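Local coordinates for protein probable ss-1,3-N-acetylglucosaminyltransferase (Staphylococcus aureus subsp. aureus N315, PDB 6H21) that is probably a glycosyltransferase, pairing a GT-A type family 2 domain with a helical TarS-type linker domain, at residues D112-L123 with K216-V225; N286-K297 with L335-K343. One frame throughout, in Å; residues are numbered along the deposited sequence.

In the fold
The two contacts lie on opposite sides of the chain's centre, their own centres about 40 Å apart and their nearest atoms about 22 Å apart, so they do not touch. Contact 1 belongs to the family 2 glycosyltransferase part: D112-L123 meets K216-V225 beside the bound uridine-diphosphate-N-acetylglucosamine and two manganese ions, and D112 itself binds both metals. Contact 2, between N286-K297 and L335-K343, comes later in the chain, in the helical region related to the TarS linker, where three copies of the protein assemble. A manganese ion also lies about 9 Å from the side chain of L335. Contact 1 thus contributes a metal ligand to the site, whereas contact 2 is helix packing beside the neighbouring subunits.

Contact 1: residues D112-L123 with K216-V225; sequences DDLLHERALEDL and KTDYEYYIVV. With MN (manganese (II) ion), chain Y; MN (manganese (II) ion), chain Z; UD1 (uridine-diphosphate-N-acetylglucosamine), chain X.
Just past the metal-binding D112, which with D110 matches the DxD pattern of GT-A glycosyltransferases, D113 meets Y222 and V225 where strand 114-115 pairs antiparallel with strand 222-225. D112 OD1 and OD2 both bind one manganese, which also takes UD1 O2A and O2B and two waters; OD2 reaches the second manganese at 2.4 Å. Behind it, D113 OD2 accepts from Y222 OH (2.5 Å) through its anti lone pair, near the ring plane, while D113 OD1 receives V225 N from above the carboxylate (3.1 Å). Each oxygen also takes a bond from one of the two metal-bound waters, making D113 a second-shell residue of the metal site. L114 and I223 exchange backbone bonds.

At the far end Y221 is sandwiched: L123 CD1 sits over the ring centre, 3.7 Å from the centroid, and Y219 CB over the opposite face. Y221 OH donates to D122 OD2 (2.7 Å). R118 NE, salt-bridged to D122, donates to the same oxygen (3.1 Å), which NH2 also reaches weakly. R118 CD lies over the Y219 ring, and a bend at chi3 (61°) turns NE toward D122. Y219 CB covers one H116 face, toward its rim.

Helix 35-43 packs against L114, L115 and V225; strand 105-108 meets L115, L123 and Y222 through F107, and strand 134-142 flanks strand 222-225 in parallel.

Contact 2: residues N286-K297 with L335-K343; sequences NFANSKMKYEDK and LLAVMIADK
A288 CB presses into helix 335-344, touching V338 CG1 at 3.6 Å and M339 CG at 3.8 Å. L335 extends this apolar patch with its two branches: CD1 goes to F287 CE2 (3.9 Å), CD2 to Y294 CE1. This is packing inside the TarS-type linker domain, joining the loop before helix 294-308 to helix 335-344. N289 ND2 donates to M339 O (3.1 Å) almost straight, at 176°, in the amide plane and on a carbonyl lone pair. That carbonyl already takes the helical bond from K343 N, so it serves two donors.

Next come the groups that fix the loop. Extended beyond CG, the K297 chain carries NZ back to A288 O (2.8 Å) and S290 O, tying helix 294-308 to the turn F287-S290. S290 OG bonds F287 O and accepts from M292 N in an ST turn. Waters bridge D342 to the loop: one joins D342 OD2 to N289 N and ND2, another joins OD2 to A288 N, and a third links D342 OD1 with N286 OD1.

N324 of the second subunit bonds N289 OD1 and K343 NZ, and Q332 of that subunit bonds Y294 OH. Within the chain, helix 324-332 flanks helix 335-344, its K326 salt-bridged to D342, while W300 and L301 of helix 294-308 meet F287.

Contact 1: residues D112-L123 with K216-V225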
loop_
_atom_site.group_PDB
_atom_site.type_symbol
_atom_site.label_atom_id
_atom_site.label_comp_id
_atom_site.label_asym_id
_atom_site.label_seq_id
_atom_site.Cartn_x
_atom_site.Cartn_y
_atom_site.Cartn_z
ATOM N N ASP C 112 14.041 43.308 3.751
ATOM C CA ASP C 112 13.034 43.360 4.807
ATOM C C ASP C 112 13.592 42.866 6.159
ATOM O O ASP C 112 12.883 42.915 7.154
ATOM C CB ASP C 112 11.778 42.570 4.402
ATOM C CG ASP C 112 12.032 41.109 4.060
ATOM O OD1 ASP C 112 13.217 40.716 3.961
ATOM O OD2 ASP C 112 11.043 40.354 3.895
ATOM N N ASP C 113 14.842 42.389 6.210
ATOM C CA ASP C 113 15.401 41.739 7.447
ATOM C C ASP C 113 16.316 42.731 8.191
ATOM O O ASP C 113 16.467 43.872 7.765
ATOM C CB ASP C 113 16.120 40.431 7.096
ATOM C CG ASP C 113 15.222 39.362 6.474
ATOM O OD1 ASP C 113 14.012 39.371 6.760
ATOM O OD2 ASP C 113 15.756 38.538 5.688
ATOM N N LEU C 114 16.883 42.311 9.328
ATOM C CA LEU C 114 17.670 43.188 10.221
ATOM C C LEU C 114 18.954 42.463 10.644
ATOM O O LEU C 114 18.909 41.284 10.995
ATOM C CB LEU C 114 16.850 43.527 11.468
ATOM C CG LEU C 114 15.490 44.175 11.232
ATOM C CD1 LEU C 114 14.686 44.233 12.531
ATOM C CD2 LEU C 114 15.667 45.565 10.644
ATOM N N LEU C 115 20.086 43.176 10.599
ATOM C CA LEU C 115 21.341 42.691 11.184
ATOM C C LEU C 115 21.421 43.112 12.657
ATOM O O LEU C 115 21.079 44.242 13.016
ATOM C CB LEU C 115 22.529 43.276 10.416
ATOM C CG LEU C 115 22.769 42.736 9.012
ATOM C CD1 LEU C 115 24.114 43.214 8.489
ATOM C CD2 LEU C 115 22.701 41.213 8.989
ATOM N N HIS C 116 21.882 42.192 13.508
ATOM C CA HIS C 116 22.408 42.537 14.822
ATOM C C HIS C 116 23.610 43.479 14.627
ATOM O O HIS C 116 24.363 43.345 13.673
ATOM C CB HIS C 116 22.739 41.241 15.572
ATOM C CG HIS C 116 22.998 41.410 17.024
ATOM N ND1 HIS C 116 24.170 41.967 17.500
ATOM C CD2 HIS C 116 22.263 41.075 18.106
ATOM C CE1 HIS C 116 24.130 41.989 18.819
ATOM N NE2 HIS C 116 22.972 41.432 19.213
ATOM N N GLU C 117 23.797 44.431 15.548
ATOM C CA GLU C 117 24.890 45.429 15.429
ATOM C C GLU C 117 26.267 44.744 15.409
ATOM O O GLU C 117 27.206 45.303 14.848
ATOM C CB GLU C 117 24.805 46.500 16.528
ATOM C CG GLU C 117 25.001 45.976 17.949
ATOM C CD GLU C 117 24.944 47.042 19.044
ATOM O OE1 GLU C 117 24.416 48.151 18.791
ATOM O OE2 GLU C 117 25.418 46.767 20.160
ATOM N N ARG C 118 26.383 43.545 15.993
ATOM C CA ARG C 118 27.666 42.828 16.090
ATOM C C ARG C 118 27.894 41.854 14.924
ATOM O O ARG C 118 28.984 41.241 14.848
ATOM C CB ARG C 118 27.738 42.028 17.392
ATOM C CG ARG C 118 27.711 42.883 18.648
ATOM C CD ARG C 118 27.796 42.025 19.897
ATOM N NE ARG C 118 29.047 41.272 19.885
ATOM C CZ ARG C 118 30.191 41.674 20.444
ATOM N NH1 ARG C 118 30.221 42.725 21.250
ATOM N NH2 ARG C 118 31.299 41.000 20.200
ATOM N N ALA C 119 26.903 41.732 14.025
ATOM C CA ALA C 119 26.878 40.709 12.978
ATOM C C ALA C 119 28.175 40.697 12.169
ATOM O O ALA C 119 28.840 39.675 12.115
ATOM C CB ALA C 119 25.682 40.893 12.067
ATOM N N LEU C 120 28.513 41.812 11.514
ATOM C CA LEU C 120 29.608 41.781 10.542
ATOM C C LEU C 120 30.937 41.519 11.262
ATOM O O LEU C 120 31.733 40.719 10.794
ATOM C CB LEU C 120 29.653 43.087 9.743
ATOM C CG LEU C 120 28.467 43.379 8.820
ATOM C CD1 LEU C 120 28.817 44.505 7.861
ATOM C CD2 LEU C 120 28.032 42.140 8.043
ATOM N N GLU C 121 31.148 42.180 12.407
ATOM C CA GLU C 121 32.423 42.109 13.154
ATOM C C GLU C 121 32.647 40.683 13.679
ATOM O O GLU C 121 33.698 40.104 13.436
ATOM C CB GLU C 121 32.451 43.148 14.282
ATOM C CG GLU C 121 33.737 43.141 15.109
ATOM C CD GLU C 121 34.962 43.848 14.531
ATOM O OE1 GLU C 121 34.941 44.246 13.329
ATOM O OE2 GLU C 121 35.947 44.028 15.294
ATOM N N ASP C 122 31.652 40.121 14.369
ATOM C CA ASP C 122 31.784 38.809 15.005
ATOM C C ASP C 122 31.915 37.691 13.965
ATOM O O ASP C 122 32.747 36.808 14.138
ATOM C CB ASP C 122 30.594 38.497 15.901
ATOM C CG ASP C 122 30.643 39.216 17.233
ATOM O OD1 ASP C 122 31.469 40.178 17.369
ATOM O OD2 ASP C 122 29.855 38.804 18.123
ATOM N N LEU C 123 31.089 37.726 12.911
ATOM C CA LEU C 123 31.131 36.679 11.881
ATOM C C LEU C 123 32.456 36.763 11.111
ATOM O O LEU C 123 33.087 35.742 10.880
ATOM C CB LEU C 123 29.928 36.802 10.940
ATOM C CG LEU C 123 28.702 35.977 11.332
ATOM C CD1 LEU C 123 28.366 36.127 12.800
ATOM C CD2 LEU C 123 27.500 36.344 10.471
ATOM N N LYS C 216 28.295 30.416 14.154
ATOM C CA LYS C 216 28.435 31.370 15.242
ATOM C C LYS C 216 27.046 31.604 15.861
ATOM O O LYS C 216 26.093 31.873 15.145
ATOM C CB LYS C 216 29.132 32.615 14.673
ATOM C CG LYS C 216 29.664 33.610 15.685
ATOM C CD LYS C 216 30.895 33.161 16.429
ATOM C CE LYS C 216 31.683 34.314 17.019
ATOM N NZ LYS C 216 31.073 34.802 18.279
ATOM N N THR C 217 26.951 31.495 17.193
ATOM C CA THR C 217 25.666 31.339 17.897
ATOM C C THR C 217 25.520 32.275 19.111
ATOM O O THR C 217 24.533 32.165 19.844
ATOM C CB THR C 217 25.498 29.887 18.368
ATOM O OG1 THR C 217 26.509 29.582 19.334
ATOM C CG2 THR C 217 25.574 28.880 17.241
ATOM N N ASP C 218 26.473 33.186 19.334
ATOM C CA ASP C 218 26.524 33.982 20.570
ATOM C C ASP C 218 25.311 34.921 20.663
ATOM O O ASP C 218 24.783 35.141 21.748
ATOM C CB ASP C 218 27.818 34.793 20.664
ATOM C CG ASP C 218 29.059 33.929 20.788
ATOM O OD1 ASP C 218 29.402 33.247 19.793
ATOM O OD2 ASP C 218 29.666 33.937 21.882
ATOM N N TYR C 219 24.885 35.468 19.515
ATOM C CA TYR C 219 23.687 36.319 19.423
ATOM C C TYR C 219 22.803 35.817 18.281
ATOM O O TYR C 219 23.225 34.978 17.474
ATOM C CB TYR C 219 24.077 37.779 19.180
ATOM C CG TYR C 219 24.984 38.355 20.237
ATOM C CD1 TYR C 219 26.353 38.169 20.163
ATOM C CD2 TYR C 219 24.481 39.050 21.326
ATOM C CE1 TYR C 219 27.203 38.663 21.136
ATOM C CE2 TYR C 219 25.317 39.549 22.315
ATOM C CZ TYR C 219 26.682 39.347 22.219
ATOM O OH TYR C 219 27.545 39.819 23.156
ATOM N N GLU C 220 21.571 36.328 18.219
ATOM C CA GLU C 220 20.762 36.172 17.017
ATOM C C GLU C 220 21.205 37.262 16.030
ATOM O O GLU C 220 20.738 38.402 16.097
ATOM C CB GLU C 220 19.270 36.234 17.354
ATOM C CG GLU C 220 18.787 35.081 18.230
ATOM C CD GLU C 220 17.286 35.072 18.485
ATOM O OE1 GLU C 220 16.626 36.095 18.233
ATOM O OE2 GLU C 220 16.776 34.040 18.934
ATOM N N TYR C 221 22.136 36.903 15.143
ATOM C CA TYR C 221 22.887 37.862 14.347
ATOM C C TYR C 221 22.071 38.371 13.152
ATOM O O TYR C 221 22.299 39.484 12.693
ATOM C CB TYR C 221 24.178 37.232 13.824
ATOM C CG TYR C 221 25.261 37.053 14.856
ATOM C CD1 TYR C 221 25.903 38.154 15.402
ATOM C CD2 TYR C 221 25.656 35.790 15.271
ATOM C CE1 TYR C 221 26.921 38.003 16.330
ATOM C CE2 TYR C 221 26.668 35.623 16.205
ATOM C CZ TYR C 221 27.300 36.733 16.734
ATOM O OH TYR C 221 28.295 36.594 17.653
ATOM N N TYR C 222 21.175 37.532 12.624
ATOM C CA TYR C 222 20.338 37.870 11.468
ATOM C C TYR C 222 18.873 37.622 11.830
ATOM O O TYR C 222 18.510 36.497 12.141
ATOM C CB TYR C 222 20.746 37.042 10.247
ATOM C CG TYR C 222 20.076 37.466 8.966
ATOM C CD1 TYR C 222 18.723 37.246 8.752
ATOM C CD2 TYR C 222 20.793 38.080 7.959
ATOM C CE1 TYR C 222 18.104 37.661 7.588
ATOM C CE2 TYR C 222 20.193 38.485 6.780
ATOM C CZ TYR C 222 18.843 38.267 6.589
ATOM O OH TYR C 222 18.253 38.677 5.434
ATOM N N ILE C 223 18.055 38.682 11.791
ATOM C CA ILE C 223 16.660 38.610 12.203
ATOM C C ILE C 223 15.783 38.552 10.950
ATOM O O ILE C 223 15.748 39.505 10.178
ATOM C CB ILE C 223 16.295 39.796 13.121
ATOM C CG1 ILE C 223 17.213 39.859 14.345
ATOM C CG2 ILE C 223 14.834 39.737 13.524
ATOM C CD1 ILE C 223 17.448 41.259 14.866
ATOM N N VAL C 224 15.105 37.409 10.766
ATOM C CA VAL C 224 14.210 37.182 9.666
ATOM C C VAL C 224 12.861 37.802 10.045
ATOM O O VAL C 224 12.276 37.421 11.029
ATOM C CB VAL C 224 14.083 35.680 9.344
ATOM C CG1 VAL C 224 13.012 35.422 8.285
ATOM C CG2 VAL C 224 15.416 35.066 8.912
ATOM N N VAL C 225 12.386 38.784 9.279
ATOM C CA VAL C 225 11.096 39.367 9.596
ATOM C C VAL C 225 10.041 38.753 8.669
ATOM O O VAL C 225 10.231 38.681 7.453
ATOM C CB VAL C 225 11.078 40.909 9.568
ATOM C CG1 VAL C 225 12.381 41.524 10.046
ATOM C CG2 VAL C 225 10.680 41.489 8.229
HETATM MN MN MN Y . 12.387 38.616 3.518
HETATM MN MN MN Z . 8.691 40.372 3.413
HETATM C "C1'" UD1 X . 12.344 34.092 0.857
HETATM C "C2'" UD1 X . 13.237 33.153 1.672
HETATM C "C3'" UD1 X . 14.619 33.778 1.853
HETATM C "C4'" UD1 X . 15.199 34.140 0.488
HETATM C "C5'" UD1 X . 14.213 34.949 -0.359
HETATM C "C6'" UD1 X . 14.740 35.205 -1.775
HETATM C "C7'" UD1 X . 12.092 31.710 3.314
HETATM C "C8'" UD1 X . 11.547 31.626 4.715
HETATM N "N2'" UD1 X . 12.636 32.880 2.972
HETATM O "O1'" UD1 X . 12.231 35.319 1.585
HETATM O "O3'" UD1 X . 15.485 32.864 2.545
HETATM O "O4'" UD1 X . 16.390 34.905 0.685
HETATM O "O5'" UD1 X . 12.923 34.307 -0.432
HETATM O "O6'" UD1 X . 15.136 34.003 -2.430
HETATM O "O7'" UD1 X . 12.045 30.763 2.547
HETATM N N1 UD1 X . 13.465 41.126 -4.620
HETATM C C2 UD1 X . 14.065 41.495 -5.838
HETATM N N3 UD1 X . 13.359 41.575 -6.959
HETATM C C4 UD1 X . 12.057 41.315 -6.964
HETATM C C5 UD1 X . 11.419 40.946 -5.779
HETATM C C6 UD1 X . 12.148 40.844 -4.592
HETATM O O2 UD1 X . 15.275 41.746 -5.900
HETATM O O4 UD1 X . 11.445 41.424 -8.050
HETATM C C1B UD1 X . 14.328 41.049 -3.440
HETATM C C2B UD1 X . 13.732 41.669 -2.189
HETATM O "O2'" UD1 X . 13.861 43.087 -2.210
HETATM C C3B UD1 X . 14.552 40.994 -1.102
HETATM C C4B UD1 X . 14.877 39.623 -1.691
HETATM O O4B UD1 X . 14.610 39.692 -3.101
HETATM O O3B UD1 X . 15.765 41.718 -0.858
HETATM C C5B UD1 X . 14.027 38.513 -1.099
HETATM O O5B UD1 X . 12.675 38.948 -1.061
HETATM P PA UD1 X . 11.762 38.771 0.241
HETATM O O1A UD1 X . 10.440 39.371 -0.114
HETATM O O2A UD1 X . 12.493 39.160 1.524
HETATM O O3A UD1 X . 11.600 37.194 0.223
HETATM P PB UD1 X . 11.020 36.343 1.441
HETATM O O1B UD1 X . 9.798 35.629 0.952
HETATM O O2B UD1 X . 10.927 37.148 2.729
HETATM O O HOH W 1 12.092 38.103 5.603
HETATM O O HOH W 2 14.251 37.360 3.691
#

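Contact 2: residues N286-K297 with L335-K343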
loop_
_atom_site.group_PDB
_atom_site.type_symbol
_atom_site.label_atom_id
_atom_site.label_comp_id
_atom_site.label_asym_id
_atom_site.label_seq_id
_atom_site.Cartn_x
_atom_site.Cartn_y
_atom_site.Cartn_z
ATOM N N ASN C 286 3.379 17.003 0.147
ATOM C CA ASN C 286 2.196 16.177 0.385
ATOM C C ASN C 286 1.171 16.386 -0.730
ATOM O O ASN C 286 -0.027 16.355 -0.485
ATOM C CB ASN C 286 1.585 16.476 1.753
ATOM C CG ASN C 286 2.449 15.985 2.892
ATOM O OD1 ASN C 286 3.047 14.917 2.803
ATOM N ND2 ASN C 286 2.506 16.745 3.973
ATOM N N PHE C 287 1.654 16.554 -1.966
ATOM C CA PHE C 287 0.770 16.827 -3.090
ATOM C C PHE C 287 -0.187 15.652 -3.361
ATOM O O PHE C 287 -1.303 15.867 -3.824
ATOM C CB PHE C 287 1.588 17.116 -4.351
ATOM C CG PHE C 287 2.184 15.900 -5.013
ATOM C CD1 PHE C 287 3.387 15.363 -4.580
ATOM C CD2 PHE C 287 1.512 15.266 -6.051
ATOM C CE1 PHE C 287 3.918 14.228 -5.171
ATOM C CE2 PHE C 287 2.044 14.129 -6.637
ATOM C CZ PHE C 287 3.246 13.613 -6.195
ATOM N N ALA C 288 0.262 14.418 -3.118
ATOM C CA ALA C 288 -0.426 13.206 -3.670
ATOM C C ALA C 288 -1.868 13.083 -3.148
ATOM O O ALA C 288 -2.747 12.749 -3.930
ATOM C CB ALA C 288 0.388 11.946 -3.426
ATOM N N ASN C 289 -2.112 13.383 -1.865
ATOM C CA ASN C 289 -3.442 13.292 -1.281
ATOM C C ASN C 289 -4.102 14.680 -1.152
ATOM O O ASN C 289 -5.069 14.826 -0.426
ATOM C CB ASN C 289 -3.391 12.605 0.084
ATOM C CG ASN C 289 -3.028 11.141 -0.002
ATOM O OD1 ASN C 289 -3.822 10.323 -0.463
ATOM N ND2 ASN C 289 -1.849 10.793 0.461
ATOM N N SER C 290 -3.551 15.693 -1.840
ATOM C CA SER C 290 -4.001 17.069 -1.763
ATOM C C SER C 290 -5.243 17.257 -2.635
ATOM O O SER C 290 -5.677 16.347 -3.332
ATOM C CB SER C 290 -2.896 18.029 -2.186
ATOM O OG SER C 290 -2.741 18.055 -3.607
ATOM N N LYS C 291 -5.762 18.489 -2.636
ATOM C CA LYS C 291 -6.882 18.879 -3.470
ATOM C C LYS C 291 -6.433 19.272 -4.893
ATOM O O LYS C 291 -7.263 19.694 -5.685
ATOM C CB LYS C 291 -7.640 20.008 -2.772
ATOM C CG LYS C 291 -8.477 19.554 -1.584
ATOM C CD LYS C 291 -9.128 20.710 -0.853
ATOM C CE LYS C 291 -10.450 20.346 -0.213
ATOM N NZ LYS C 291 -10.289 19.178 0.681
ATOM N N MET C 292 -5.144 19.149 -5.225
ATOM C CA MET C 292 -4.677 19.371 -6.595
ATOM C C MET C 292 -5.495 18.512 -7.557
ATOM O O MET C 292 -5.812 17.346 -7.231
ATOM C CB MET C 292 -3.213 18.978 -6.771
ATOM C CG MET C 292 -2.232 20.110 -6.577
ATOM S SD MET C 292 -0.539 19.493 -6.568
ATOM C CE MET C 292 -0.486 18.719 -8.179
ATOM N N LYS C 293 -5.824 19.092 -8.720
ATOM C CA LYS C 293 -6.414 18.361 -9.829
ATOM C C LYS C 293 -5.541 17.141 -10.155
ATOM O O LYS C 293 -4.307 17.202 -10.105
ATOM C CB LYS C 293 -6.520 19.243 -11.081
ATOM C CG LYS C 293 -7.667 20.242 -11.133
ATOM C CD LYS C 293 -7.902 20.782 -12.539
ATOM C CE LYS C 293 -9.188 21.566 -12.686
ATOM N N TYR C 294 -6.186 16.046 -10.542
ATOM C CA TYR C 294 -5.501 14.810 -10.893
ATOM C C TYR C 294 -4.415 15.064 -11.952
ATOM O O TYR C 294 -3.287 14.587 -11.828
ATOM C CB TYR C 294 -6.496 13.801 -11.455
ATOM C CG TYR C 294 -5.879 12.571 -12.055
ATOM C CD1 TYR C 294 -5.316 11.585 -11.253
ATOM C CD2 TYR C 294 -5.858 12.390 -13.426
ATOM C CE1 TYR C 294 -4.744 10.449 -11.804
ATOM C CE2 TYR C 294 -5.292 11.260 -13.992
ATOM C CZ TYR C 294 -4.742 10.288 -13.179
ATOM O OH TYR C 294 -4.183 9.187 -13.748
ATOM N N GLU C 295 -4.809 15.760 -13.024
ATOM C CA GLU C 295 -3.922 16.050 -14.150
ATOM C C GLU C 295 -2.673 16.809 -13.682
ATOM O O GLU C 295 -1.564 16.566 -14.188
ATOM C CB GLU C 295 -4.657 16.860 -15.217
ATOM C CG GLU C 295 -4.607 16.169 -16.556
ATOM N N ASP C 296 -2.838 17.709 -12.711
ATOM C CA ASP C 296 -1.713 18.472 -12.180
ATOM C C ASP C 296 -0.812 17.591 -11.311
ATOM O O ASP C 296 0.407 17.780 -11.306
ATOM C CB ASP C 296 -2.188 19.697 -11.410
ATOM C CG ASP C 296 -2.865 20.704 -12.315
ATOM O OD1 ASP C 296 -2.507 20.748 -13.516
ATOM O OD2 ASP C 296 -3.760 21.413 -11.828
ATOM N N LYS C 297 -1.410 16.654 -10.561
ATOM C CA LYS C 297 -0.636 15.698 -9.761
ATOM C C LYS C 297 0.252 14.855 -10.683
ATOM O O LYS C 297 1.411 14.603 -10.377
ATOM C CB LYS C 297 -1.546 14.768 -8.957
ATOM C CG LYS C 297 -2.359 15.444 -7.872
ATOM C CD LYS C 297 -3.257 14.484 -7.105
ATOM C CE LYS C 297 -3.724 15.102 -5.807
ATOM N NZ LYS C 297 -4.772 14.293 -5.158
ATOM N N LEU C 335 1.426 7.303 -8.890
ATOM C CA LEU C 335 0.730 8.238 -8.057
ATOM C C LEU C 335 -0.002 7.487 -6.936
ATOM O O LEU C 335 -0.010 7.952 -5.814
ATOM C CB LEU C 335 -0.228 9.083 -8.903
ATOM C CG LEU C 335 -1.087 10.064 -8.103
ATOM C CD1 LEU C 335 -0.230 11.083 -7.366
ATOM C CD2 LEU C 335 -2.108 10.767 -8.992
ATOM N N LEU C 336 -0.592 6.324 -7.250
ATOM C CA LEU C 336 -1.341 5.513 -6.226
ATOM C C LEU C 336 -0.402 5.131 -5.074
ATOM O O LEU C 336 -0.776 5.180 -3.899
ATOM C CB LEU C 336 -1.942 4.260 -6.875
ATOM C CG LEU C 336 -3.210 4.461 -7.712
ATOM C CD1 LEU C 336 -3.678 3.154 -8.332
ATOM C CD2 LEU C 336 -4.329 5.040 -6.885
ATOM N N ALA C 337 0.808 4.727 -5.442
ATOM C CA ALA C 337 1.832 4.316 -4.484
ATOM C C ALA C 337 2.295 5.514 -3.647
ATOM O O ALA C 337 2.514 5.358 -2.468
ATOM C CB ALA C 337 2.975 3.650 -5.192
ATOM N N VAL C 338 2.387 6.720 -4.226
ATOM C CA VAL C 338 2.764 7.897 -3.412
ATOM C C VAL C 338 1.645 8.215 -2.408
ATOM O O VAL C 338 1.906 8.458 -1.219
ATOM C CB VAL C 338 3.154 9.118 -4.270
ATOM C CG1 VAL C 338 3.552 10.300 -3.398
ATOM C CG2 VAL C 338 4.267 8.775 -5.252
ATOM N N MET C 339 0.397 8.208 -2.891
ATOM C CA MET C 339 -0.767 8.399 -2.061
ATOM C C MET C 339 -0.727 7.412 -0.877
ATOM O O MET C 339 -0.913 7.812 0.266
ATOM C CB MET C 339 -2.052 8.185 -2.862
ATOM C CG MET C 339 -2.349 9.295 -3.845
ATOM S SD MET C 339 -3.783 8.911 -4.846
ATOM C CE MET C 339 -5.125 9.234 -3.710
ATOM N N ILE C 340 -0.460 6.143 -1.165
ATOM C CA ILE C 340 -0.420 5.106 -0.122
ATOM C C ILE C 340 0.753 5.397 0.827
ATOM O O ILE C 340 0.579 5.420 2.004
ATOM C CB ILE C 340 -0.344 3.704 -0.746
ATOM C CG1 ILE C 340 -1.650 3.337 -1.460
ATOM C CG2 ILE C 340 0.026 2.664 0.297
ATOM C CD1 ILE C 340 -1.472 2.273 -2.528
ATOM N N ALA C 341 1.925 5.709 0.273
ATOM C CA ALA C 341 3.117 6.009 1.104
ATOM C C ALA C 341 2.805 7.141 2.091
ATOM O O ALA C 341 3.167 7.059 3.281
ATOM C CB ALA C 341 4.293 6.361 0.239
ATOM N N ASP C 342 2.068 8.163 1.623
ATOM C CA ASP C 342 1.762 9.328 2.459
ATOM C C ASP C 342 0.769 8.957 3.568
ATOM O O ASP C 342 0.889 9.484 4.668
ATOM C CB ASP C 342 1.244 10.506 1.633
ATOM C CG ASP C 342 2.346 11.380 1.066
ATOM O OD1 ASP C 342 3.512 11.302 1.570
ATOM O OD2 ASP C 342 2.051 12.152 0.137
ATOM N N LYS C 343 -0.199 8.077 3.272
ATOM C CA LYS C 343 -1.143 7.575 4.294
ATOM C C LYS C 343 -0.423 6.777 5.388
ATOM O O LYS C 343 -0.923 6.727 6.539
ATOM C CB LYS C 343 -2.243 6.716 3.663
ATOM C CG LYS C 343 -3.433 7.517 3.164
ATOM C CD LYS C 343 -4.344 6.737 2.260
ATOM C CE LYS C 343 -5.183 7.653 1.392
ATOM N NZ LYS C 343 -5.959 8.622 2.199
HETATM O O HOH W 3 -0.065 13.410 0.397
HETATM O O HOH W 4 4.089 12.865 3.809
HETATM O O HOH W 5 2.958 13.484 -1.891
#